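Local coordinates for uncharacterized protein (Bacteroides ovatus, PDB 4DQA) that is of unknown function but probably binds carbohydrate through a concanavalin A-like lectin domain joined to a second, E-set-like domain, at residues A[138-150]-A[270-284]. Numbering follows the deposited sequence. Where two conformers were deposited one is given.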
loop_
_atom_site.group_PDB
_atom_site.type_symbol
_atom_site.label_atom_id
_atom_site.label_comp_id
_atom_site.label_asym_id
_atom_site.label_seq_id
_atom_site.Cartn_x
_atom_site.Cartn_y
_atom_site.Cartn_z
ATOM N N LYS A 138 0.615 -7.812 2.990
ATOM C CA LYS A 138 1.703 -7.947 3.946
ATOM C C LYS A 138 3.011 -7.841 3.202
ATOM O O LYS A 138 3.087 -8.165 2.028
ATOM C CB LYS A 138 1.661 -9.316 4.625
ATOM C CG LYS A 138 0.388 -9.606 5.398
ATOM C CD LYS A 138 0.377 -11.026 5.964
ATOM N N ILE A 139 4.039 -7.374 3.889
ATOM C CA ILE A 139 5.375 -7.390 3.336
ATOM C C ILE A 139 6.197 -8.365 4.193
ATOM O O ILE A 139 6.305 -8.189 5.401
ATOM C CB ILE A 139 6.036 -6.004 3.348
ATOM C CG1 ILE A 139 5.264 -5.043 2.462
ATOM C CG2 ILE A 139 7.500 -6.115 2.876
ATOM C CD1 ILE A 139 5.746 -3.610 2.524
ATOM N N THR A 140 6.748 -9.393 3.548
ATOM C CA THR A 140 7.466 -10.451 4.248
ATOM C C THR A 140 8.924 -10.597 3.825
ATOM O O THR A 140 9.607 -11.472 4.369
ATOM C CB THR A 140 6.793 -11.794 4.028
ATOM O OG1 THR A 140 6.760 -12.066 2.647
ATOM C CG2 THR A 140 5.372 -11.758 4.590
ATOM N N LYS A 141 9.395 -9.738 2.929
ATOM C CA LYS A 141 10.769 -9.737 2.441
ATOM C C LYS A 141 11.237 -8.305 2.332
ATOM O O LYS A 141 10.424 -7.411 2.063
ATOM C CB LYS A 141 10.841 -10.425 1.085
ATOM C CG LYS A 141 10.505 -11.894 1.097
ATOM C CD LYS A 141 10.677 -12.498 -0.302
ATOM C CE LYS A 141 10.511 -14.013 -0.277
ATOM N NZ LYS A 141 10.812 -14.609 -1.618
ATOM N N ALA A 142 12.540 -8.086 2.518
ATOM C CA ALA A 142 13.115 -6.762 2.395
ATOM C C ALA A 142 14.560 -6.819 1.967
ATOM O O ALA A 142 15.170 -7.882 2.003
ATOM C CB ALA A 142 12.961 -5.984 3.713
ATOM N N GLY A 143 15.118 -5.688 1.534
ATOM C CA GLY A 143 16.474 -5.676 1.028
ATOM C C GLY A 143 17.501 -5.381 2.089
ATOM O O GLY A 143 17.304 -4.477 2.913
ATOM N N ASN A 144 18.585 -6.160 2.090
ATOM C CA ASN A 144 19.653 -6.004 3.062
ATOM C C ASN A 144 20.694 -4.991 2.659
ATOM O O ASN A 144 21.150 -4.980 1.517
ATOM C CB ASN A 144 20.352 -7.332 3.328
ATOM C CG ASN A 144 21.156 -7.301 4.609
ATOM O OD1 ASN A 144 20.610 -7.036 5.669
ATOM N ND2 ASN A 144 22.421 -7.560 4.504
ATOM N N PHE A 145 21.113 -4.168 3.618
ATOM C CA PHE A 145 22.197 -3.213 3.423
ATOM C C PHE A 145 23.204 -3.433 4.532
ATOM O O PHE A 145 22.872 -3.396 5.719
ATOM C CB PHE A 145 21.662 -1.789 3.462
ATOM C CG PHE A 145 20.834 -1.438 2.266
ATOM C CD1 PHE A 145 19.501 -1.811 2.203
ATOM C CD2 PHE A 145 21.400 -0.773 1.179
ATOM C CE1 PHE A 145 18.756 -1.530 1.110
ATOM C CE2 PHE A 145 20.637 -0.466 0.069
ATOM C CZ PHE A 145 19.309 -0.858 0.036
ATOM N N SER A 146 24.398 -3.796 4.110
ATOM C CA SER A 146 25.549 -3.943 4.957
ATOM C C SER A 146 26.752 -3.585 4.098
ATOM O O SER A 146 27.541 -4.456 3.708
ATOM C CB SER A 146 25.631 -5.377 5.443
ATOM O OG SER A 146 26.763 -5.566 6.276
ATOM N N ASN A 147 26.879 -2.288 3.812
ATOM C CA ASN A 147 27.858 -1.764 2.855
ATOM C C ASN A 147 27.449 -2.056 1.402
ATOM O O ASN A 147 28.219 -2.582 0.600
ATOM C CB ASN A 147 29.269 -2.271 3.140
ATOM C CG ASN A 147 30.333 -1.368 2.548
ATOM O OD1 ASN A 147 30.152 -0.152 2.459
ATOM N ND2 ASN A 147 31.446 -1.954 2.142
ATOM N N HIS A 148 26.200 -1.711 1.103
ATOM C CA HIS A 148 25.580 -1.831 -0.210
ATOM C C HIS A 148 25.019 -0.518 -0.671
ATOM O O HIS A 148 24.497 0.286 0.108
ATOM C CB HIS A 148 24.482 -2.905 -0.159
ATOM C CG HIS A 148 25.029 -4.249 0.143
ATOM N ND1 HIS A 148 25.209 -4.701 1.423
ATOM C CD2 HIS A 148 25.585 -5.175 -0.665
ATOM C CE1 HIS A 148 25.791 -5.892 1.396
ATOM N NE2 HIS A 148 26.026 -6.194 0.139
ATOM N N TYR A 149 25.120 -0.293 -1.976
ATOM C CA TYR A 149 24.661 0.927 -2.598
ATOM C C TYR A 149 23.772 0.607 -3.790
ATOM O O TYR A 149 23.894 -0.464 -4.421
ATOM C CB TYR A 149 25.841 1.770 -3.109
ATOM C CG TYR A 149 26.601 1.135 -4.246
ATOM C CD1 TYR A 149 26.208 1.343 -5.562
ATOM C CD2 TYR A 149 27.708 0.333 -4.014
ATOM C CE1 TYR A 149 26.894 0.744 -6.612
ATOM C CE2 TYR A 149 28.392 -0.264 -5.096
ATOM C CZ TYR A 149 27.963 -0.047 -6.363
ATOM O OH TYR A 149 28.628 -0.643 -7.439
ATOM N N ILE A 150 22.882 1.552 -4.105
ATOM C CA ILE A 150 22.283 1.659 -5.421
ATOM C C ILE A 150 22.561 3.051 -5.936
ATOM O O ILE A 150 22.185 4.035 -5.286
ATOM C CB ILE A 150 20.779 1.413 -5.402
ATOM C CG1 ILE A 150 20.428 0.111 -4.700
ATOM C CG2 ILE A 150 20.249 1.399 -6.823
ATOM C CD1 ILE A 150 18.945 -0.098 -4.521
ATOM N N TYR A 270 28.750 5.611 -2.535
ATOM C CA TYR A 270 29.924 4.855 -2.989
ATOM C C TYR A 270 31.006 5.783 -3.562
ATOM O O TYR A 270 30.722 6.616 -4.417
ATOM C CB TYR A 270 29.446 3.862 -4.054
ATOM C CG TYR A 270 30.466 2.861 -4.594
ATOM C CD1 TYR A 270 31.439 2.303 -3.804
ATOM C CD2 TYR A 270 30.380 2.449 -5.923
ATOM C CE1 TYR A 270 32.364 1.372 -4.335
ATOM C CE2 TYR A 270 31.275 1.528 -6.431
ATOM C CZ TYR A 270 32.229 0.990 -5.626
ATOM O OH TYR A 270 33.145 0.077 -6.129
ATOM N N GLY A 271 32.228 5.624 -3.074
ATOM C CA GLY A 271 33.349 6.403 -3.596
ATOM C C GLY A 271 33.491 7.807 -3.025
ATOM O O GLY A 271 34.364 8.564 -3.459
ATOM N N PHE A 272 32.662 8.181 -2.054
ATOM C CA PHE A 272 32.769 9.538 -1.500
ATOM C C PHE A 272 33.977 9.620 -0.581
ATOM O O PHE A 272 34.087 8.875 0.407
ATOM C CB PHE A 272 31.511 9.888 -0.698
ATOM C CG PHE A 272 31.421 11.342 -0.327
ATOM C CD1 PHE A 272 31.710 12.332 -1.244
ATOM C CD2 PHE A 272 31.005 11.712 0.938
ATOM C CE1 PHE A 272 31.603 13.672 -0.895
ATOM C CE2 PHE A 272 30.898 13.052 1.275
ATOM C CZ PHE A 272 31.206 14.019 0.363
ATOM N N LYS A 273 34.857 10.578 -0.850
ATOM C CA LYS A 273 36.127 10.657 -0.137
ATOM C C LYS A 273 35.996 11.048 1.330
ATOM O O LYS A 273 36.889 10.771 2.127
ATOM C CB LYS A 273 37.082 11.642 -0.827
ATOM C CG LYS A 273 36.718 13.100 -0.646
ATOM C CD LYS A 273 37.827 14.013 -1.188
ATOM C CE LYS A 273 38.004 13.832 -2.687
ATOM N N TRP A 274 34.899 11.701 1.688
ATOM C CA TRP A 274 34.719 12.124 3.067
ATOM C C TRP A 274 33.862 11.159 3.866
ATOM O O TRP A 274 33.432 11.491 4.957
ATOM C CB TRP A 274 34.097 13.515 3.108
ATOM C CG TRP A 274 34.927 14.535 2.419
ATOM C CD1 TRP A 274 34.629 15.192 1.252
ATOM C CD2 TRP A 274 36.203 15.027 2.839
ATOM N NE1 TRP A 274 35.639 16.062 0.932
ATOM C CE2 TRP A 274 36.616 15.977 1.886
ATOM C CE3 TRP A 274 37.030 14.755 3.929
ATOM C CZ2 TRP A 274 37.824 16.662 1.993
ATOM C CZ3 TRP A 274 38.233 15.435 4.035
ATOM C CH2 TRP A 274 38.617 16.376 3.070
ATOM N N GLY A 275 33.632 9.966 3.325
ATOM C CA GLY A 275 32.970 8.916 4.077
ATOM C C GLY A 275 31.780 8.382 3.313
ATOM O O GLY A 275 30.884 9.141 2.909
ATOM N N GLU A 276 31.753 7.071 3.099
ATOM C CA GLU A 276 30.661 6.488 2.323
ATOM C C GLU A 276 29.369 6.333 3.134
ATOM O O GLU A 276 28.281 6.153 2.569
ATOM C CB GLU A 276 31.065 5.144 1.724
ATOM C CG GLU A 276 32.232 5.255 0.768
ATOM C CD GLU A 276 32.549 3.976 0.003
ATOM O OE1 GLU A 276 32.286 2.884 0.513
ATOM O OE2 GLU A 276 33.175 4.084 -1.069
ATOM N N ARG A 277 29.496 6.380 4.454
ATOM C CA ARG A 277 28.332 6.476 5.324
ATOM C C ARG A 277 27.265 5.400 5.047
ATOM O O ARG A 277 26.068 5.679 4.907
ATOM C CB ARG A 277 27.760 7.893 5.265
ATOM C CG ARG A 277 28.758 8.925 5.742
ATOM C CD ARG A 277 28.470 10.316 5.214
ATOM N NE ARG A 277 29.625 11.170 5.420
ATOM C CZ ARG A 277 29.718 12.417 4.982
ATOM N NH1 ARG A 277 28.682 13.000 4.405
ATOM N NH2 ARG A 277 30.850 13.078 5.157
ATOM N N PRO A 278 27.690 4.132 5.033
ATOM C CA PRO A 278 26.719 3.078 4.731
ATOM C C PRO A 278 25.633 2.895 5.784
ATOM O O PRO A 278 25.889 2.986 6.995
ATOM C CB PRO A 278 27.570 1.812 4.670
ATOM C CG PRO A 278 28.795 2.129 5.501
ATOM C CD PRO A 278 29.035 3.599 5.305
ATOM N N PHE A 279 24.438 2.575 5.301
ATOM C CA PHE A 279 23.353 2.127 6.131
ATOM C C PHE A 279 23.547 0.679 6.483
ATOM O O PHE A 279 23.950 -0.124 5.639
ATOM C CB PHE A 279 22.081 2.275 5.313
ATOM C CG PHE A 279 20.803 2.025 6.070
ATOM C CD1 PHE A 279 20.248 3.028 6.824
ATOM C CD2 PHE A 279 20.096 0.853 5.918
ATOM C CE1 PHE A 279 19.052 2.816 7.511
ATOM C CE2 PHE A 279 18.890 0.646 6.588
ATOM C CZ PHE A 279 18.376 1.626 7.373
ATOM N N HIS A 280 23.241 0.319 7.738
ATOM C CA HIS A 280 23.247 -1.072 8.156
ATOM C C HIS A 280 21.872 -1.450 8.634
ATOM O O HIS A 280 21.440 -1.038 9.720
ATOM C CB HIS A 280 24.258 -1.285 9.269
ATOM C CG HIS A 280 25.663 -1.109 8.803
ATOM N ND1 HIS A 280 26.310 0.102 8.819
ATOM C CD2 HIS A 280 26.517 -1.991 8.233
ATOM C CE1 HIS A 280 27.528 -0.050 8.321
ATOM N NE2 HIS A 280 27.670 -1.300 7.939
ATOM N N GLY A 281 21.148 -2.213 7.811
ATOM C CA GLY A 281 19.764 -2.565 8.110
ATOM C C GLY A 281 19.050 -3.012 6.866
ATOM O O GLY A 281 19.683 -3.434 5.902
ATOM N N LYS A 282 17.734 -2.956 6.907
ATOM C CA LYS A 282 16.906 -3.345 5.784
ATOM C C LYS A 282 16.055 -2.184 5.308
ATOM O O LYS A 282 15.685 -1.302 6.096
ATOM C CB LYS A 282 16.002 -4.509 6.163
ATOM C CG LYS A 282 16.739 -5.775 6.546
ATOM C CD LYS A 282 15.726 -6.832 6.982
ATOM C CE LYS A 282 16.342 -8.116 7.443
ATOM N NZ LYS A 282 17.024 -7.911 8.759
HETATM N N MSE A 283 15.715 -2.195 4.023
HETATM C CA MSE A 283 14.791 -1.229 3.464
HETATM C C MSE A 283 13.747 -1.954 2.637
HETATM O O MSE A 283 13.983 -3.030 2.099
HETATM C CB MSE A 283 15.466 -0.195 2.559
HETATM C CG MSE A 283 16.583 0.558 3.255
HETATM SE SE MSE A 283 17.020 2.151 2.218
HETATM C CE MSE A 283 18.843 2.412 2.824
ATOM N N SER A 284 12.616 -1.297 2.511
ATOM C CA SER A 284 11.494 -1.786 1.716
ATOM C C SER A 284 10.737 -0.589 1.192
ATOM O O SER A 284 10.693 0.465 1.820
ATOM C CB SER A 284 10.612 -2.646 2.602
ATOM O OG SER A 284 9.376 -3.009 1.986
HETATM O O HOH W 1 9.913 -5.201 0.612
HETATM O O HOH W 2 19.651 -6.786 8.198
HETATM O O HOH W 3 31.700 1.925 2.997
HETATM O O HOH W 4 24.943 -0.079 3.147
HETATM O O HOH W 5 30.908 -2.086 -7.214
#
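In the concanavalin A-like domain, strand 141-146 pairs antiparallel with strand 282-289 and G281 just before it, G143 facing M283 and F145 facing G281 as hydrogen-bonded pairs. Four backbone bonds tie 143-145 to 281-283, among them F145 N to G281 O at 2.8 Å and G143 N to M283 O at 2.9 Å. Between them K282 CA rests 3.1 Å from G143 O as a CA-H...O contact.

On the face of the sheet that carries F145, the side chains of F145 and selenomethionine M283 cross at about a right angle. That of M283, extended through chi2 and chi3 (chi3 -156°), carries CE over the centre of the F145 ring, a CH-pi contact 4.1 Å from the centroid; SE, oblique to the ring, adds a Met-aromatic contact. F279 closes the cluster: CD2 at its ring edge meets F145 CB at 3.9 Å, while M283 CE also lies over its face. I266 of strand 264-266 touches both F145 and M283.

On the other face, one water accepts from K282 NZ and donates to N144 OD1. Past the strands, Y149 and Y270 form an offset stack, planes 12° apart and centroids 4.3 Å apart; Y270 CD2 sits over the Y149 face toward its rim, 3.5 Å from Y149 CE2.

The strand pair thus separates an apolar interior of F145, F279 and M283 from a polar, water-bridged face. In the loops beyond, N147 OD1 and E276 OE1, the latter also salt-bridged to R268, are both acceptors, joined by a water that donates to each.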